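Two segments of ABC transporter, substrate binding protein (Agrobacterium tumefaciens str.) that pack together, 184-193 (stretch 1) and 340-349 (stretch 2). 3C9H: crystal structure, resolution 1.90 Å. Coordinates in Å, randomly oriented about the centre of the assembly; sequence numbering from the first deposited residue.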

# COMPACT_ATOMS: atom_id res chain seq x y z
N GLY A 184 4.61 -1.50 -5.38
CA GLY A 184 5.68 -0.91 -6.19
C GLY A 184 5.30 -0.83 -7.65
O GLY A 184 5.45 0.23 -8.28
N PHE A 185 4.83 -1.95 -8.22
CA PHE A 185 4.40 -1.96 -9.59
C PHE A 185 3.27 -0.93 -9.83
O PHE A 185 3.29 -0.16 -10.79
CB PHE A 185 3.96 -3.35 -10.06
CG PHE A 185 3.47 -3.32 -11.47
CD1 PHE A 185 4.36 -3.41 -12.52
CD2 PHE A 185 2.12 -3.07 -11.75
CE1 PHE A 185 3.90 -3.30 -13.85
CE2 PHE A 185 1.66 -2.95 -13.06
CZ PHE A 185 2.55 -3.05 -14.11
N LEU A 186 2.28 -0.92 -8.95
CA LEU A 186 1.18 0.04 -9.05
C LEU A 186 1.73 1.45 -9.12
O LEU A 186 1.34 2.21 -10.00
CB LEU A 186 0.21 -0.12 -7.86
CG LEU A 186 -1.05 0.76 -7.85
CD1 LEU A 186 -1.97 0.36 -8.98
CD2 LEU A 186 -1.80 0.70 -6.52
N PHE A 187 2.62 1.82 -8.21
CA PHE A 187 3.13 3.17 -8.18
C PHE A 187 3.87 3.48 -9.49
O PHE A 187 3.69 4.55 -10.05
CB PHE A 187 4.06 3.43 -6.98
CG PHE A 187 3.37 3.45 -5.60
CD1 PHE A 187 2.04 3.88 -5.44
CD2 PHE A 187 4.11 3.13 -4.47
CE1 PHE A 187 1.46 3.91 -4.16
CE2 PHE A 187 3.55 3.17 -3.19
CZ PHE A 187 2.22 3.56 -3.04
N MET A 188 4.71 2.56 -9.97
CA MET A 188 5.41 2.77 -11.25
C MET A 188 4.42 2.94 -12.40
O MET A 188 4.57 3.81 -13.26
CB MET A 188 6.38 1.62 -11.55
CG MET A 188 7.09 1.68 -12.95
SD MET A 188 8.21 3.08 -13.06
CE MET A 188 8.57 3.54 -11.34
N SER A 189 3.37 2.12 -12.42
CA SER A 189 2.41 2.20 -13.52
C SER A 189 1.66 3.56 -13.50
O SER A 189 1.38 4.15 -14.57
CB SER A 189 1.47 0.99 -13.52
OG SER A 189 0.44 1.11 -12.54
N ARG A 190 1.42 4.09 -12.29
CA ARG A 190 0.83 5.41 -12.15
C ARG A 190 1.80 6.54 -12.50
O ARG A 190 1.41 7.52 -13.11
CB ARG A 190 0.26 5.61 -10.74
CG ARG A 190 -0.73 4.55 -10.28
CD ARG A 190 -1.87 4.34 -11.27
NE ARG A 190 -2.85 5.42 -11.22
CZ ARG A 190 -3.90 5.51 -12.04
NH1 ARG A 190 -4.09 4.59 -12.99
NH2 ARG A 190 -4.76 6.52 -11.91
N ASP A 191 3.06 6.42 -12.07
CA ASP A 191 4.11 7.37 -12.46
C ASP A 191 4.17 7.52 -14.00
O ASP A 191 4.21 8.61 -14.53
CB ASP A 191 5.48 6.89 -11.97
CG ASP A 191 5.73 7.18 -10.51
OD1 ASP A 191 5.05 8.05 -9.92
OD2 ASP A 191 6.66 6.55 -9.96
N GLN A 192 4.18 6.39 -14.70
CA GLN A 192 4.15 6.38 -16.16
C GLN A 192 2.97 7.16 -16.76
O GLN A 192 3.12 7.79 -17.80
CB GLN A 192 4.15 4.95 -16.68
CG GLN A 192 4.62 4.88 -18.14
CD GLN A 192 4.51 3.50 -18.72
OE1 GLN A 192 3.57 2.77 -18.42
NE2 GLN A 192 5.48 3.12 -19.56
N GLU A 193 1.80 7.10 -16.10
CA GLU A 193 0.60 7.85 -16.57
C GLU A 193 0.63 9.36 -16.27
O GLU A 193 0.00 10.14 -16.99
CB GLU A 193 -0.70 7.21 -16.01
CG GLU A 193 -1.24 6.08 -16.90
CD GLU A 193 -2.17 5.07 -16.17
OE1 GLU A 193 -2.73 5.41 -15.10
OE2 GLU A 193 -2.33 3.92 -16.69
N LYS A 340 0.77 -6.19 -20.82
CA LYS A 340 1.32 -4.84 -20.63
C LYS A 340 2.06 -4.72 -19.30
O LYS A 340 3.05 -4.04 -19.22
CB LYS A 340 0.23 -3.78 -20.67
CG LYS A 340 -0.32 -3.57 -22.03
CD LYS A 340 -1.38 -2.52 -22.00
CE LYS A 340 -1.47 -1.79 -23.35
NZ LYS A 340 -2.39 -0.62 -23.20
N ARG A 341 1.55 -5.40 -18.28
CA ARG A 341 2.23 -5.50 -17.01
C ARG A 341 3.63 -6.04 -17.20
O ARG A 341 4.61 -5.45 -16.71
CB ARG A 341 1.43 -6.39 -16.04
CG ARG A 341 1.93 -6.36 -14.59
CD ARG A 341 1.56 -7.61 -13.79
NE ARG A 341 1.95 -7.45 -12.38
CZ ARG A 341 1.28 -6.70 -11.51
NH1 ARG A 341 0.17 -6.07 -11.88
NH2 ARG A 341 1.73 -6.58 -10.25
N SER A 342 3.73 -7.17 -17.91
CA SER A 342 5.01 -7.82 -18.19
C SER A 342 5.93 -6.95 -19.01
O SER A 342 7.12 -6.93 -18.78
CB SER A 342 4.81 -9.15 -18.95
OG SER A 342 4.31 -10.14 -18.10
N ARG A 343 5.37 -6.21 -19.96
CA ARG A 343 6.18 -5.34 -20.79
C ARG A 343 6.78 -4.18 -19.97
O ARG A 343 7.95 -3.86 -20.13
CB ARG A 343 5.35 -4.83 -21.97
CG ARG A 343 4.88 -5.96 -22.93
CD ARG A 343 6.04 -6.54 -23.74
NE ARG A 343 5.65 -7.51 -24.78
CZ ARG A 343 5.32 -8.78 -24.57
NH1 ARG A 343 5.27 -9.27 -23.32
NH2 ARG A 343 5.02 -9.58 -25.60
N LEU A 344 5.98 -3.58 -19.10
CA LEU A 344 6.45 -2.47 -18.27
C LEU A 344 7.57 -2.89 -17.33
O LEU A 344 8.49 -2.11 -17.06
CB LEU A 344 5.29 -1.88 -17.46
CG LEU A 344 5.65 -0.72 -16.53
CD1 LEU A 344 6.13 0.48 -17.34
CD2 LEU A 344 4.45 -0.34 -15.69
N ILE A 345 7.50 -4.11 -16.82
CA ILE A 345 8.52 -4.65 -15.94
C ILE A 345 9.86 -4.87 -16.67
O ILE A 345 10.93 -4.59 -16.13
CB ILE A 345 8.01 -5.93 -15.21
CG1 ILE A 345 6.95 -5.56 -14.17
CG2 ILE A 345 9.16 -6.65 -14.54
CD1 ILE A 345 6.32 -6.75 -13.38
N GLU A 346 9.81 -5.36 -17.91
CA GLU A 346 11.05 -5.55 -18.64
C GLU A 346 11.66 -4.21 -19.11
O GLU A 346 12.88 -4.06 -19.13
CB GLU A 346 10.91 -6.59 -19.77
CG GLU A 346 10.00 -6.24 -20.95
CD GLU A 346 10.03 -7.33 -22.05
OE1 GLU A 346 10.99 -8.14 -22.08
OE2 GLU A 346 9.09 -7.37 -22.88
N ARG A 347 10.83 -3.25 -19.45
CA ARG A 347 11.29 -1.88 -19.71
C ARG A 347 11.99 -1.22 -18.47
O ARG A 347 13.01 -0.55 -18.59
CB ARG A 347 10.10 -1.03 -20.15
CG ARG A 347 10.47 0.32 -20.70
CD ARG A 347 9.30 0.97 -21.44
NE ARG A 347 9.70 2.23 -22.08
CZ ARG A 347 8.88 3.23 -22.40
NH1 ARG A 347 7.58 3.17 -22.13
NH2 ARG A 347 9.38 4.31 -22.98
N TRP A 348 11.41 -1.44 -17.30
CA TRP A 348 11.97 -0.92 -16.06
C TRP A 348 13.35 -1.53 -15.77
O TRP A 348 14.27 -0.82 -15.41
CB TRP A 348 10.96 -1.18 -14.95
CG TRP A 348 11.30 -0.74 -13.59
CD1 TRP A 348 11.09 0.51 -13.03
CD2 TRP A 348 11.84 -1.55 -12.56
NE1 TRP A 348 11.49 0.50 -11.70
CE2 TRP A 348 11.95 -0.75 -11.40
CE3 TRP A 348 12.24 -2.89 -12.51
CZ2 TRP A 348 12.46 -1.24 -10.21
CZ3 TRP A 348 12.74 -3.37 -11.33
CH2 TRP A 348 12.84 -2.55 -10.19
N ASN A 349 13.48 -2.84 -15.95
CA ASN A 349 14.79 -3.51 -15.82
C ASN A 349 15.78 -3.00 -16.86
O ASN A 349 16.96 -2.89 -16.58
CB ASN A 349 14.65 -5.02 -15.99
CG ASN A 349 14.01 -5.68 -14.80
OD1 ASN A 349 13.05 -6.45 -14.94
ND2 ASN A 349 14.52 -5.38 -13.60

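Leu-344 is at the centre. Its side chain sits as a knob among Phe-185, Met-188, Ser-189 and Gln-192. Leu-344 CD2 lies 3.5 Å from Phe-185 CE1 and 4.3 Å from Met-188 CG. Leu-344 CD2 is also 3.9 Å from both CA and CB of Ser-189. The CA-to-CB bond of Ser-189 points sideways, and the leucine methyl comes close to the helix backbone there. Ser-189 OG donates a hydrogen bond to Leu-186 O (2.9 Å) within its own helix, so the buried hydroxyl has a polar partner.

Phe-185 gives the largest covered area, 113 Å². Its chi1 is t, and the ring reaches across to the second helix. Ile-345 adds an apolar contact, with Ile-345 CG1 3.7 Å from Phe-185 CD1. Arg-341 lies over one ring face. Arg-341 CG is 3.4 Å from Phe-185 CZ, and Arg-341 CZ is 4.1 Å from the centroid of the Phe-185 ring. The long side chain thus offers both a CH-pi contact from its aliphatic part and a cation-pi contact from its guanidinium. Arg-341 NH1 is hydrogen-bonded elsewhere in the structure.

Met-188 SD is 3.9 Å from Trp-348 CD1. The sulfur approaches the indole obliquely. Both side chains are large and mostly apolar, and they fill buried space.

The polar edge is at Gln-192, partly exposed, and Arg-347, exposed. Gln-192 extends its side chain (chi1 and chi2 both t), placing Gln-192 NE2 3.5 Å from Leu-344 CD1. Gln-192 NE2 is also 3.3 Å from Arg-347 NH1. Both nitrogens are donors, so this is contact without a hydrogen bond. Long polar side chains suit this rim: they can cover apolar groups and keep their polar ends near solvent.

The two helices cross almost at right angles, at 85°, with their axes 11.2 Å apart at closest approach. No hydrogen bond links them; the contact rests mainly on apolar packing and one cation-pi interaction. Together they bury 448 Å².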